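Local coordinates for GTP cyclohydrolase 1 type 2 homolog (Escherichia coli, Escherichia coli O157:H7, PDB 1NMO) that binds two metal ions in each subunit of a ring-shaped homohexamer and may take part in degrading radiation-damaged nucleotides, at the interface of chains A and B. Coordinates in Å, arbitrary orientation; residue numbers count along the deposited sequence, not the author numbering. Chains: chain A/B, Hypothetical protein ybgI.

Contact 1: the interface of chains A and B. Residues chain A 43, 45-46, 78, 82; chain B 201, 205.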
# COMPACT_ATOMS: atom_id res chain seq x y z
N THR A 43 5.54 -18.15 -25.63
CA THR A 43 4.60 -19.24 -25.44
C THR A 43 3.31 -19.04 -26.14
O THR A 43 2.80 -17.93 -26.15
CB THR A 43 4.34 -19.39 -23.93
OG1 THR A 43 5.61 -19.67 -23.31
CG2 THR A 43 3.32 -20.53 -23.56
N SER A 45 0.21 -18.99 -25.62
CA SER A 45 -0.87 -18.81 -24.69
C SER A 45 -2.08 -18.25 -25.41
O SER A 45 -1.98 -17.74 -26.51
CB SER A 45 -0.46 -17.79 -23.62
OG SER A 45 -0.13 -16.56 -24.34
N GLN A 46 -3.25 -18.31 -24.77
CA GLN A 46 -4.44 -17.75 -25.40
C GLN A 46 -4.17 -16.28 -25.69
O GLN A 46 -4.62 -15.76 -26.70
CB GLN A 46 -5.59 -17.78 -24.42
CG GLN A 46 -6.93 -17.38 -25.09
CD GLN A 46 -7.32 -18.45 -26.06
OE1 GLN A 46 -7.32 -19.65 -25.67
NE2 GLN A 46 -7.63 -18.09 -27.32
N MSE A 78 -8.51 -25.19 -21.65
CA MSE A 78 -7.57 -24.33 -22.37
C MSE A 78 -7.14 -24.84 -23.76
O MSE A 78 -6.96 -24.06 -24.72
CB MSE A 78 -6.30 -24.15 -21.53
CG MSE A 78 -6.41 -23.33 -20.33
SE MSE A 78 -4.89 -23.94 -19.23
CE MSE A 78 -3.44 -23.01 -20.31
N ARG A 82 -7.46 -22.79 -27.30
CA ARG A 82 -6.31 -22.46 -28.06
C ARG A 82 -6.33 -23.03 -29.46
O ARG A 82 -5.94 -22.37 -30.44
CB ARG A 82 -5.11 -22.97 -27.32
CG ARG A 82 -4.82 -22.27 -26.11
CD ARG A 82 -3.78 -23.11 -25.28
NE ARG A 82 -3.38 -22.22 -24.17
CZ ARG A 82 -2.23 -22.27 -23.55
NH1 ARG A 82 -1.34 -23.18 -23.88
NH2 ARG A 82 -1.96 -21.33 -22.64
N HIS B 201 -0.13 -19.33 -17.11
CA HIS B 201 -1.18 -19.35 -18.14
C HIS B 201 -2.32 -20.20 -17.63
O HIS B 201 -3.50 -19.93 -17.90
CB HIS B 201 -0.65 -19.98 -19.43
CG HIS B 201 0.67 -19.42 -19.89
ND1 HIS B 201 0.80 -18.15 -20.42
CD2 HIS B 201 1.92 -19.94 -19.84
CE1 HIS B 201 2.08 -17.90 -20.67
NE2 HIS B 201 2.78 -18.98 -20.33
N GLU B 205 -5.93 -18.40 -17.81
CA GLU B 205 -6.84 -19.00 -18.75
C GLU B 205 -7.96 -19.83 -18.17
O GLU B 205 -8.88 -20.24 -18.90
CB GLU B 205 -6.02 -19.85 -19.72
CG GLU B 205 -5.29 -18.97 -20.75
CD GLU B 205 -4.49 -19.72 -21.80
OE1 GLU B 205 -4.89 -20.83 -22.27
OE2 GLU B 205 -3.44 -19.18 -22.18
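The guanidinium of A:Arg82 meets the carboxylate of B:Glu205 at its edge, while one of its faces carries the CE methyl of the selenomethionine A:Met78, set toward the rim. Guanidinium and carboxylate planes are turned 53° apart, so this salt bridge is a side-on, twisted pairing rather than a coplanar one. NE hydrogen-bonds to OE1, using the syn lone pair of that oxygen, at 2.8 Å between A:Arg82 NE and B:Glu205 OE1; this bond is bent, with OE1 tilted from the guanidinium plane. The second bond joins A:Arg82 NH2 to B:Glu205 OE2 at 2.7 Å; it is nearly straight and lies close to the guanidinium plane. A:Arg82 NH2 is also 3.0 Å from B:Glu205 OE1, so it may be shared between the two oxygens.

From the opposite face of the carboxylate, the backbone N of A:Gln46 reaches the same oxygen, 2.7 Å from B:Glu205 OE2. With OE2 held by two donors and OE1 by A:Arg82 NE, the carboxylate has little freedom to turn about the CG-CD bond, and the start of a helix together with an arginine would be expected to stabilise its negative charge. The extended chain of B:Glu205 (chi2 -178°) carries the carboxylate between these groups, with A:Gln46 CB packed 3.4 Å from B:Glu205 CD. A:Met78 crosses the glutamate at about a right angle; its bend at chi3 (74°) brings CE to 3.3 Å from B:Glu205 OE1.

Nearby, the imidazole of B:His201 makes van der Waals contacts, with ND1 3.5 Å from A:Ser45 CB and NE2 3.6 Å from A:Thr43 CG2.

B:His201 and B:Glu205 stand one turn apart on helix 197-206 of chain B, which packs against the N-terminal parts of helices 46-54 and 78-88 of chain A and the segment leading into the former.

Contact 2: the interface of chains A and B. Residues chain A 64, 194, 215-216, 245, 247; chain B 196-197.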
# COMPACT_ATOMS: atom_id res chain seq x y z
N HIS A 64 7.63 -22.20 -26.64
CA HIS A 64 6.81 -23.22 -25.96
C HIS A 64 5.43 -23.42 -26.64
O HIS A 64 4.47 -22.66 -26.43
CB HIS A 64 6.53 -22.84 -24.52
CG HIS A 64 7.75 -22.66 -23.67
ND1 HIS A 64 8.21 -21.42 -23.28
CD2 HIS A 64 8.59 -23.57 -23.13
CE1 HIS A 64 9.27 -21.57 -22.52
NE2 HIS A 64 9.53 -22.86 -22.41
N GLU A 194 14.45 -20.47 -13.32
CA GLU A 194 13.68 -20.84 -12.14
C GLU A 194 14.59 -21.33 -11.02
O GLU A 194 15.82 -21.47 -11.21
CB GLU A 194 12.71 -21.95 -12.51
CG GLU A 194 12.02 -21.77 -13.79
CD GLU A 194 10.80 -22.68 -13.85
OE1 GLU A 194 10.69 -23.49 -12.91
OE2 GLU A 194 9.95 -22.58 -14.82
N HIS A 215 11.83 -17.37 -15.66
CA HIS A 215 11.74 -18.26 -16.82
C HIS A 215 11.42 -17.51 -18.10
O HIS A 215 12.14 -17.59 -19.15
CB HIS A 215 10.67 -19.32 -16.63
CG HIS A 215 10.77 -20.42 -17.64
ND1 HIS A 215 10.77 -21.76 -17.31
CD2 HIS A 215 10.81 -20.37 -18.99
CE1 HIS A 215 10.78 -22.49 -18.41
NE2 HIS A 215 10.81 -21.67 -19.45
N HIS A 216 10.27 -16.84 -18.07
CA HIS A 216 9.89 -16.00 -19.22
C HIS A 216 10.94 -14.88 -19.53
O HIS A 216 11.29 -14.62 -20.71
CB HIS A 216 8.58 -15.31 -18.95
CG HIS A 216 8.19 -14.36 -20.03
ND1 HIS A 216 7.37 -14.73 -21.09
CD2 HIS A 216 8.47 -13.04 -20.19
CE1 HIS A 216 7.16 -13.67 -21.86
NE2 HIS A 216 7.81 -12.63 -21.33
N ASN A 245 5.05 -12.52 -18.12
CA ASN A 245 4.75 -13.68 -17.30
C ASN A 245 5.78 -13.49 -16.14
O ASN A 245 6.99 -13.27 -16.41
CB ASN A 245 5.01 -14.94 -18.14
CG ASN A 245 4.79 -16.25 -17.35
OD1 ASN A 245 4.95 -16.27 -16.09
ND2 ASN A 245 4.46 -17.36 -18.06
N ALA A 247 6.83 -15.63 -13.86
CA ALA A 247 7.57 -16.83 -13.52
C ALA A 247 8.86 -17.01 -14.35
O ALA A 247 9.76 -17.71 -13.83
CB ALA A 247 6.62 -18.07 -13.69
OXT ALA A 247 8.94 -16.46 -15.50
N SER B 196 6.09 -22.30 -12.10
CA SER B 196 6.76 -22.63 -13.37
C SER B 196 6.21 -21.70 -14.44
O SER B 196 5.15 -21.07 -14.26
CB SER B 196 6.48 -24.07 -13.85
OG SER B 196 7.20 -25.00 -13.07
N GLU B 197 6.89 -21.62 -15.56
CA GLU B 197 6.39 -20.74 -16.63
C GLU B 197 4.96 -21.05 -17.03
O GLU B 197 4.21 -20.13 -17.17
CB GLU B 197 7.26 -20.85 -17.88
CG GLU B 197 7.00 -19.75 -18.98
CD GLU B 197 5.99 -20.15 -19.99
OE1 GLU B 197 5.62 -21.35 -19.99
OE2 GLU B 197 5.56 -19.27 -20.78
O HOH W 1 5.31 -16.73 -20.85
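B:Glu197 lays its CB methylene over the centre of the A:His215 ring, 3.6 Å from the ring centroid, in a CH-pi contact. Its backbone is held at both polar atoms. The carbonyl O accepts a hydrogen bond from the amide of A:Asn245, with ND2 2.9 Å from B:Glu197 O and the acceptor almost in the amide plane. The backbone N, at the start of helix 197-206, donates a longer bond of 3.3 Å to A:Glu194 OE2, on the syn side of that carboxylate. The methyl of A:Ala247 packs against B:Glu197 CA and the B:Ser196 carbonyl.

A second shell fixes these partners. A:His215 ND1 donates to A:Glu194 OE2 at 2.7 Å, reaching it from the face opposite B:Glu197 N; one carboxylate oxygen thus positions both the imidazole and the partner helix. With ND1 engaged, NE2 is presumably the nitrogen through which A:His215, a ligand of the dinuclear site, binds metal. The A:Asn245 amide is oriented by the backbone N of A:Ala247, which bonds to its OD1.

The bend of B:Glu197 at chi2 (-92°) turns its carboxylate toward the metal-binding A:His64, where OE1 lies above the ring, toward its rim, without a hydrogen bond. The other oxygen reaches a water that also bonds A:His216 ND1 and A:Asn245 ND2; this water lies 2.6 Å from B:Glu197 OE2.

Contact 1 and contact 2, whose C-alpha centres lie about 13 Å apart, share helix 197-206 of chain B: its first turn enters contact 2, and its later turns run on into contact 1. Chain A receives the helix with separate sets of residues, the N-terminal parts of two helices and the segment leading into one of them in contact 1, and residues around the metal site and the C-terminus in contact 2. The partner helix thus brings its N-terminal end close to the metal ligands of chain A. Two-fold symmetry repeats both contacts with the chains exchanged, suggesting that A and B form one of the dimers, three of which build the toroid.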